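Side-chain contacts in sulfatase (Bacteroides fragilis CAG:558, PDB 6USS), which probably hydrolyses sulfate esters as a calcium-dependent arylsulfatase of a human gut bacterium: residues S350-G355 with I469-N474; C374-I379 with T414-K419; G458-F463 with H485-L490. The protein carries 1 engineered substitution. All blocks are in the same frame, centred on the assembly; numbering follows the deposited sequence.

Interaction 1: S350-G355 with I469-N474; sequences SAYEGG and IGEKNN
Where 350-355 faces 469-474 the backbones come closest at Tyr352 and Glu471, whose CA atoms are 7.1 Å apart, too far for main-chain pairing, so a side chain spans the distance. Glu471 does this with a chain extended beyond CG. Its OE2 takes the backbone N-H of Glu353, N to OE2 2.6 Å, in a nearly straight bond of 167° that arrives on the syn side of the carboxylate. The N-H lies at the start of the short, weakly bonded helix about 353-356, where a carboxylate can accept from a backbone N-H. The same OE2 lies against Tyr352 CB at 3.2 Å and Glu353 CG at 3.4 Å, and the tyrosine ring is inclined 61° to the carboxylate.

Glu353 turns its own carboxylate almost perpendicular to that of Glu471, its chain bent at chi2. Glu353 OE2 and Glu471 OE1 are 4.3 Å apart, but Lys450 NZ forms salt bridges with both, which should offset their repulsion. Glu353 OE1 meets Arg357 and the hydroxyl of Tyr83. At the far end of the ring, Tyr352 OH bonds to Glu461, and a water donates to this OH and to the carbonyl O of Glu471. Ser350 OG accepts from Tyr352 N, an ST turn leading into the helix.

The contact thus joins the start of helix 353-356, just ahead of strand 357-363 in the large mixed sheet, to the loop between strand 460-464 and helix 480-496, with Tyr352 packed on Ile452 and Tyr454 of strand 449-454.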
loop_
_atom_site.group_PDB
_atom_site.type_symbol
_atom_site.label_atom_id
_atom_site.label_comp_id
_atom_site.label_asym_id
_atom_site.label_seq_id
_atom_site.Cartn_x
_atom_site.Cartn_y
_atom_site.Cartn_z
ATOM N N SER A 350 -23.276 0.593 25.292
ATOM C CA SER A 350 -23.363 0.806 26.730
ATOM C C SER A 350 -21.984 0.925 27.352
ATOM O O SER A 350 -21.029 0.264 26.933
ATOM C CB SER A 350 -24.107 -0.333 27.423
ATOM O OG SER A 350 -24.387 0.024 28.764
ATOM N N ALA A 351 -21.893 1.758 28.379
ATOM C CA ALA A 351 -20.692 1.762 29.196
ATOM C C ALA A 351 -20.684 0.620 30.204
ATOM O O ALA A 351 -19.649 0.386 30.842
ATOM C CB ALA A 351 -20.548 3.110 29.904
ATOM N N TYR A 352 -21.805 -0.093 30.350
ATOM C CA TYR A 352 -21.856 -1.294 31.167
ATOM C C TYR A 352 -20.939 -2.372 30.582
ATOM O O TYR A 352 -20.491 -2.288 29.433
ATOM C CB TYR A 352 -23.297 -1.807 31.258
ATOM C CG TYR A 352 -24.192 -0.956 32.134
ATOM C CD1 TYR A 352 -23.640 -0.020 32.999
ATOM C CD2 TYR A 352 -25.584 -1.065 32.083
ATOM C CE1 TYR A 352 -24.438 0.782 33.802
ATOM C CE2 TYR A 352 -26.394 -0.269 32.889
ATOM C CZ TYR A 352 -25.806 0.654 33.750
ATOM O OH TYR A 352 -26.571 1.459 34.564
ATOM N N GLU A 353 -20.668 -3.415 31.385
ATOM C CA GLU A 353 -19.740 -4.467 30.950
ATOM C C GLU A 353 -20.206 -5.152 29.671
ATOM O O GLU A 353 -19.381 -5.648 28.893
ATOM C CB GLU A 353 -19.558 -5.507 32.051
ATOM C CG GLU A 353 -18.955 -4.948 33.329
ATOM C CD GLU A 353 -17.453 -4.682 33.207
ATOM O OE1 GLU A 353 -16.654 -5.652 33.298
ATOM O OE2 GLU A 353 -17.082 -3.502 33.020
ATOM N N GLY A 354 -21.519 -5.202 29.443
ATOM C CA GLY A 354 -22.028 -5.820 28.236
ATOM C C GLY A 354 -21.581 -5.104 26.978
ATOM O O GLY A 354 -21.516 -5.714 25.907
ATOM N N GLY A 355 -21.263 -3.807 27.086
ATOM C CA GLY A 355 -20.790 -3.043 25.949
ATOM C C GLY A 355 -19.289 -3.083 25.724
ATOM O O GLY A 355 -18.827 -2.768 24.623
ATOM N N ILE A 469 -21.110 -8.469 38.766
ATOM C CA ILE A 469 -20.728 -8.520 37.360
ATOM C C ILE A 469 -21.847 -7.986 36.479
ATOM O O ILE A 469 -21.583 -7.423 35.410
ATOM C CB ILE A 469 -20.307 -9.952 36.971
ATOM C CG1 ILE A 469 -19.432 -9.941 35.729
ATOM C CG2 ILE A 469 -21.526 -10.858 36.753
ATOM C CD1 ILE A 469 -19.178 -11.339 35.185
ATOM N N GLY A 470 -23.104 -8.110 36.925
ATOM C CA GLY A 470 -24.246 -7.625 36.178
ATOM C C GLY A 470 -24.537 -6.158 36.344
ATOM O O GLY A 470 -25.490 -5.649 35.745
ATOM N N GLU A 471 -23.728 -5.461 37.142
ATOM C CA GLU A 471 -23.918 -4.038 37.435
ATOM C C GLU A 471 -25.367 -3.739 37.840
ATOM O O GLU A 471 -26.032 -2.857 37.295
ATOM C CB GLU A 471 -23.449 -3.187 36.254
ATOM C CG GLU A 471 -21.934 -3.263 36.095
ATOM C CD GLU A 471 -21.429 -2.694 34.783
ATOM O OE1 GLU A 471 -20.598 -1.752 34.806
ATOM O OE2 GLU A 471 -21.850 -3.208 33.724
ATOM N N LYS A 472 -25.852 -4.509 38.821
ATOM C CA LYS A 472 -27.211 -4.383 39.333
ATOM C C LYS A 472 -27.317 -3.456 40.536
ATOM O O LYS A 472 -28.426 -3.001 40.843
ATOM C CB LYS A 472 -27.771 -5.751 39.752
ATOM C CG LYS A 472 -27.970 -6.772 38.645
ATOM C CD LYS A 472 -28.349 -8.116 39.266
ATOM C CE LYS A 472 -27.808 -9.293 38.467
ATOM N NZ LYS A 472 -28.899 -10.044 37.782
ATOM N N ASN A 473 -26.202 -3.174 41.226
ATOM C CA ASN A 473 -26.221 -2.475 42.513
ATOM C C ASN A 473 -25.311 -1.241 42.527
ATOM O O ASN A 473 -24.111 -1.330 42.824
ATOM C CB ASN A 473 -25.846 -3.425 43.641
ATOM C CG ASN A 473 -26.170 -2.837 45.001
ATOM O OD1 ASN A 473 -26.911 -1.842 45.110
ATOM N ND2 ASN A 473 -25.631 -3.450 46.052
ATOM N N ASN A 474 -25.893 -0.077 42.239
ATOM C CA ASN A 474 -25.176 1.188 42.330
ATOM C C ASN A 474 -24.829 1.476 43.788
ATOM O O ASN A 474 -25.721 1.605 44.633
ATOM C CB ASN A 474 -26.049 2.292 41.739
ATOM C CG ASN A 474 -25.406 3.657 41.792
ATOM O OD1 ASN A 474 -24.225 3.798 42.125
ATOM N ND2 ASN A 474 -26.180 4.677 41.438
HETATM O O HOH W 1 -27.985 -0.477 36.671
#

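Interaction 2: C374-I379 with T414-K419; sequences CDKYLI and TGDPSK
Asp416 OD2 is held by Lys376 in two ways: directly, in a weak salt bridge with NZ at 3.5 Å, and through a water that donates to OD2 at 2.9 Å and accepts from NZ. That water also bonds to Ser418 OG. The lysine reaches across the aspartate at about a right angle, its chain bent at chi2 (-51°), which lays CB and CG beside OD1 before NZ arrives at OD2. OD1 has its own task: it accepts the backbone N-H of Ser418 at 3.0 Å from OD1 to N, from well above the carboxylate plane, closing an Asx turn within the type I turn 416-419.

Ser418 fits between Lys376 and Tyr377. Its CB lies 3.9 Å from Lys376 CB, while its OG stands over the centre of the Tyr377 ring, 3.8 Å above the plane. A chi1 of 55° places that ring between its own backbone N and carbonyl carbon, under the serine. The phenol oxygen is bonded outside the contact, to Arg421 O and Gly447 N.

In the fold, the turn after helix 408-412 sits against the link between strands 372-374 and 378-379 of the mixed sheet; Leu410 of that helix touches Lys376, and Tyr377 packs on Leu423 of strand 422-427.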
loop_
_atom_site.group_PDB
_atom_site.type_symbol
_atom_site.label_atom_id
_atom_site.label_comp_id
_atom_site.label_asym_id
_atom_site.label_seq_id
_atom_site.Cartn_x
_atom_site.Cartn_y
_atom_site.Cartn_z
ATOM N N CYS A 374 -6.274 -15.464 32.507
ATOM C CA CYS A 374 -5.690 -14.291 33.135
ATOM C C CYS A 374 -6.798 -13.310 33.469
ATOM O O CYS A 374 -7.489 -12.801 32.576
ATOM C CB CYS A 374 -4.647 -13.614 32.246
ATOM S SG CYS A 374 -3.896 -12.197 33.116
ATOM N N ASP A 375 -6.922 -13.029 34.756
ATOM C CA ASP A 375 -7.946 -12.184 35.354
ATOM C C ASP A 375 -7.623 -10.698 35.248
ATOM O O ASP A 375 -8.530 -9.868 35.394
ATOM C CB ASP A 375 -8.073 -12.572 36.837
ATOM C CG ASP A 375 -9.450 -12.353 37.403
ATOM O OD1 ASP A 375 -10.393 -12.000 36.642
ATOM O OD2 ASP A 375 -9.582 -12.550 38.638
ATOM N N LYS A 376 -6.354 -10.345 35.032
ATOM C CA LYS A 376 -5.941 -8.945 35.069
ATOM C C LYS A 376 -6.529 -8.181 33.889
ATOM O O LYS A 376 -6.602 -8.693 32.770
ATOM C CB LYS A 376 -4.415 -8.833 35.063
ATOM C CG LYS A 376 -3.726 -9.688 36.139
ATOM C CD LYS A 376 -4.356 -9.419 37.492
ATOM C CE LYS A 376 -3.565 -10.022 38.637
ATOM N NZ LYS A 376 -3.955 -9.276 39.880
ATOM N N TYR A 377 -6.952 -6.948 34.130
ATOM C CA TYR A 377 -7.649 -6.247 33.068
ATOM C C TYR A 377 -6.678 -5.524 32.141
ATOM O O TYR A 377 -5.579 -5.127 32.536
ATOM C CB TYR A 377 -8.701 -5.275 33.617
ATOM C CG TYR A 377 -8.288 -4.212 34.633
ATOM C CD1 TYR A 377 -7.326 -3.250 34.338
ATOM C CD2 TYR A 377 -8.942 -4.121 35.866
ATOM C CE1 TYR A 377 -6.992 -2.249 35.264
ATOM C CE2 TYR A 377 -8.609 -3.136 36.798
ATOM C CZ TYR A 377 -7.635 -2.202 36.489
ATOM O OH TYR A 377 -7.310 -1.215 37.405
ATOM N N LEU A 378 -7.095 -5.397 30.881
ATOM C CA LEU A 378 -6.363 -4.652 29.872
ATOM C C LEU A 378 -7.372 -4.000 28.936
ATOM O O LEU A 378 -8.550 -4.367 28.913
ATOM C CB LEU A 378 -5.398 -5.562 29.107
ATOM C CG LEU A 378 -6.038 -6.765 28.407
ATOM C CD1 LEU A 378 -6.622 -6.416 27.022
ATOM C CD2 LEU A 378 -5.016 -7.881 28.286
ATOM N N ILE A 379 -6.893 -3.044 28.138
ATOM C CA ILE A 379 -7.761 -2.290 27.247
ATOM C C ILE A 379 -7.152 -2.234 25.844
ATOM O O ILE A 379 -5.938 -2.309 25.670
ATOM C CB ILE A 379 -8.020 -0.877 27.803
ATOM C CG1 ILE A 379 -9.030 -0.123 26.941
ATOM C CG2 ILE A 379 -6.690 -0.122 27.987
ATOM C CD1 ILE A 379 -10.052 0.631 27.758
ATOM N N THR A 414 5.365 -12.222 34.172
ATOM C CA THR A 414 6.482 -11.490 34.744
ATOM C C THR A 414 6.057 -10.263 35.527
ATOM O O THR A 414 6.822 -9.810 36.383
ATOM C CB THR A 414 7.463 -11.037 33.651
ATOM O OG1 THR A 414 6.779 -10.189 32.717
ATOM C CG2 THR A 414 8.035 -12.232 32.921
ATOM N N GLY A 415 4.874 -9.716 35.258
ATOM C CA GLY A 415 4.467 -8.501 35.926
ATOM C C GLY A 415 2.980 -8.282 35.791
ATOM O O GLY A 415 2.242 -9.149 35.319
ATOM N N ASP A 416 2.548 -7.100 36.211
ATOM C CA ASP A 416 1.125 -6.773 36.280
ATOM C C ASP A 416 0.917 -5.306 35.917
ATOM O O ASP A 416 0.827 -4.440 36.791
ATOM C CB ASP A 416 0.577 -7.070 37.679
ATOM C CG ASP A 416 -0.939 -6.959 37.766
ATOM O OD1 ASP A 416 -1.594 -6.767 36.709
ATOM O OD2 ASP A 416 -1.469 -7.060 38.908
ATOM N N PRO A 417 0.807 -4.991 34.621
ATOM C CA PRO A 417 0.418 -3.618 34.238
ATOM C C PRO A 417 -0.930 -3.185 34.806
ATOM O O PRO A 417 -1.228 -1.988 34.818
ATOM C CB PRO A 417 0.390 -3.659 32.701
ATOM C CG PRO A 417 0.289 -5.125 32.348
ATOM C CD PRO A 417 1.017 -5.859 33.447
ATOM N N SER A 418 -1.738 -4.116 35.301
ATOM C CA SER A 418 -3.071 -3.793 35.798
ATOM C C SER A 418 -3.047 -3.156 37.185
ATOM O O SER A 418 -3.953 -2.378 37.516
ATOM C CB SER A 418 -3.907 -5.065 35.804
ATOM O OG SER A 418 -4.864 -5.050 36.830
ATOM N N LYS A 419 -2.025 -3.461 37.998
ATOM C CA LYS A 419 -1.970 -2.991 39.380
ATOM C C LYS A 419 -1.916 -1.466 39.436
ATOM O O LYS A 419 -1.033 -0.840 38.844
ATOM C CB LYS A 419 -0.760 -3.597 40.093
ATOM C CG LYS A 419 -0.608 -3.149 41.540
ATOM C CD LYS A 419 0.344 -4.021 42.334
ATOM C CE LYS A 419 0.391 -3.568 43.810
ATOM N NZ LYS A 419 1.693 -3.904 44.456
HETATM O O HOH W 2 -4.087 -6.139 39.635
HETATM O O HOH W 3 -6.795 -6.419 37.467
#

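Interaction 3: G458-F463 with H485-L490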
loop_
_atom_site.group_PDB
_atom_site.type_symbol
_atom_site.label_atom_id
_atom_site.label_comp_id
_atom_site.label_asym_id
_atom_site.label_seq_id
_atom_site.Cartn_x
_atom_site.Cartn_y
_atom_site.Cartn_z
ATOM N N GLY A 458 -25.824 14.436 34.955
ATOM C CA GLY A 458 -24.873 14.371 36.055
ATOM C C GLY A 458 -24.995 13.159 36.956
ATOM O O GLY A 458 -24.346 13.113 38.008
ATOM N N LYS A 459 -25.826 12.186 36.591
ATOM C CA LYS A 459 -25.974 10.981 37.392
ATOM C C LYS A 459 -24.648 10.227 37.446
ATOM O O LYS A 459 -23.919 10.155 36.451
ATOM C CB LYS A 459 -27.082 10.107 36.785
ATOM C CG LYS A 459 -27.261 8.735 37.398
ATOM C CD LYS A 459 -28.160 8.789 38.643
ATOM C CE LYS A 459 -28.277 7.411 39.323
ATOM N NZ LYS A 459 -28.514 7.543 40.798
ATOM N N LYS A 460 -24.324 9.675 38.616
ATOM C CA LYS A 460 -23.139 8.843 38.778
ATOM C C LYS A 460 -23.534 7.461 39.291
ATOM O O LYS A 460 -24.442 7.332 40.116
ATOM C CB LYS A 460 -22.128 9.505 39.726
ATOM C CG LYS A 460 -21.543 10.831 39.196
ATOM C CD LYS A 460 -20.461 11.386 40.138
ATOM C CE LYS A 460 -19.799 12.642 39.583
ATOM N NZ LYS A 460 -19.402 13.603 40.654
ATOM N N GLU A 461 -22.874 6.425 38.764
ATOM C CA GLU A 461 -23.076 5.040 39.185
ATOM C C GLU A 461 -21.728 4.427 39.542
ATOM O O GLU A 461 -20.744 4.591 38.809
ATOM C CB GLU A 461 -23.756 4.201 38.093
ATOM C CG GLU A 461 -25.187 4.598 37.824
ATOM C CD GLU A 461 -25.867 3.731 36.776
ATOM O OE1 GLU A 461 -25.166 3.169 35.906
ATOM O OE2 GLU A 461 -27.116 3.621 36.817
ATOM N N LEU A 462 -21.674 3.749 40.684
ATOM C CA LEU A 462 -20.448 3.129 41.163
ATOM C C LEU A 462 -20.721 1.648 41.352
ATOM O O LEU A 462 -21.654 1.277 42.072
ATOM C CB LEU A 462 -19.984 3.777 42.468
ATOM C CG LEU A 462 -18.731 3.169 43.111
ATOM C CD1 LEU A 462 -17.539 3.482 42.269
ATOM C CD2 LEU A 462 -18.517 3.701 44.505
ATOM N N PHE A 463 -19.936 0.802 40.695
ATOM C CA PHE A 463 -20.130 -0.637 40.802
ATOM C C PHE A 463 -18.839 -1.307 41.234
ATOM O O PHE A 463 -17.746 -0.921 40.804
ATOM C CB PHE A 463 -20.601 -1.262 39.479
ATOM C CG PHE A 463 -21.910 -0.701 38.960
ATOM C CD1 PHE A 463 -23.123 -1.125 39.483
ATOM C CD2 PHE A 463 -21.921 0.237 37.936
ATOM C CE1 PHE A 463 -24.323 -0.611 39.003
ATOM C CE2 PHE A 463 -23.114 0.751 37.445
ATOM C CZ PHE A 463 -24.314 0.331 37.979
ATOM N N HIS A 485 -13.125 10.608 44.536
ATOM C CA HIS A 485 -11.760 10.367 44.076
ATOM C C HIS A 485 -11.753 9.890 42.627
ATOM O O HIS A 485 -11.005 10.414 41.787
ATOM C CB HIS A 485 -11.051 9.361 44.981
ATOM C CG HIS A 485 -10.868 9.826 46.403
ATOM N ND1 HIS A 485 -10.774 8.952 47.468
ATOM C CD2 HIS A 485 -10.764 11.071 46.934
ATOM C CE1 HIS A 485 -10.618 9.637 48.590
ATOM N NE2 HIS A 485 -10.611 10.925 48.294
ATOM N N LEU A 486 -12.624 8.931 42.301
ATOM C CA LEU A 486 -12.710 8.475 40.919
ATOM C C LEU A 486 -13.270 9.554 40.000
ATOM O O LEU A 486 -12.893 9.622 38.826
ATOM C CB LEU A 486 -13.541 7.193 40.832
ATOM C CG LEU A 486 -12.874 6.025 41.531
ATOM C CD1 LEU A 486 -13.688 4.784 41.264
ATOM C CD2 LEU A 486 -11.430 5.848 41.055
ATOM N N SER A 487 -14.172 10.402 40.508
ATOM C CA SER A 487 -14.574 11.577 39.740
ATOM C C SER A 487 -13.368 12.430 39.372
ATOM O O SER A 487 -13.221 12.856 38.219
ATOM C CB SER A 487 -15.600 12.419 40.511
ATOM O OG SER A 487 -16.865 11.779 40.566
ATOM N N LYS A 488 -12.515 12.724 40.349
ATOM C CA LYS A 488 -11.351 13.555 40.079
ATOM C C LYS A 488 -10.368 12.827 39.172
ATOM O O LYS A 488 -9.786 13.428 38.260
ATOM C CB LYS A 488 -10.702 13.954 41.409
ATOM C CG LYS A 488 -9.533 14.938 41.320
ATOM C CD LYS A 488 -9.870 16.178 40.473
ATOM C CE LYS A 488 -10.391 17.388 41.276
ATOM N NZ LYS A 488 -10.118 18.681 40.558
ATOM N N ASP A 489 -10.175 11.527 39.411
ATOM C CA ASP A 489 -9.338 10.703 38.545
ATOM C C ASP A 489 -9.770 10.866 37.087
ATOM O O ASP A 489 -8.961 11.220 36.217
ATOM C CB ASP A 489 -9.425 9.235 39.011
ATOM C CG ASP A 489 -8.418 8.313 38.317
ATOM O OD1 ASP A 489 -7.837 8.714 37.297
ATOM O OD2 ASP A 489 -8.209 7.168 38.785
ATOM N N LEU A 490 -11.067 10.662 36.821
ATOM C CA LEU A 490 -11.604 10.768 35.466
ATOM C C LEU A 490 -11.435 12.182 34.918
ATOM O O LEU A 490 -10.875 12.381 33.833
ATOM C CB LEU A 490 -13.082 10.354 35.482
ATOM C CG LEU A 490 -13.896 10.038 34.221
ATOM C CD1 LEU A 490 -13.074 9.267 33.192
ATOM C CD2 LEU A 490 -15.183 9.267 34.570
#
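Leu462 and Leu486 meet at about a right angle where helix 480-496 packs across one face of the four-stranded antiparallel sheet, at one edge strand, 460-464. Both residues direct CB at the other segment, and one methyl from each makes the contact, CD1 to CD1 at 4.2 Å. With CG anti to the backbone N (chi1 177°), Leu462 extends CD1 to the helix. Ile482 and Val483 of the helix also touch Leu462, and Leu486 rests on Leu451 and Val444 of the inner strands, so the leucine pair belongs to a wider apolar layer between helix and sheet.

Two residues before Leu462 on the strand, Lys460 also points its CB to the helix. Its chain runs extended from CB to CE and bends at chi4 (147°), bringing the end of the lysine alongside the hydroxyl of Ser487. The hydrogen bond from Lys460 NZ to Ser487 OG is weak; the ammonium group has a stronger partner in the carbonyl O of Pro514, near the C terminus, and Ser487 OG is bonded to the carbonyl O of Val483, one turn earlier in the helix. The serine oxygen meets methylene and ammonium almost equally, 3.2 Å from Lys460 CE and 3.1 Å from Lys460 NZ.

Overall arrangement
From the N terminus, the chain first reaches 350-355, which waits more than a hundred residues for its partner 469-474. Within that interval interaction 2 opens and closes entirely, joining the link between strands 372-374 and 378-379 of the mixed sheet to the loop between helix 408-412 and strand 422-427, the first strand of the four-stranded sheet. Interaction 3 begins at 458-463, also inside the interval, but finishes at 485-490, beyond it, so it crosses interaction 1. Those two touch, among other places where Asn474 OD1 meets Leu462 N. Interaction 2 stays apart. Interaction 1 ties the mixed-sheet part to the C-terminal four-stranded sheet, and interaction 3 fastens the last long helix onto that sheet.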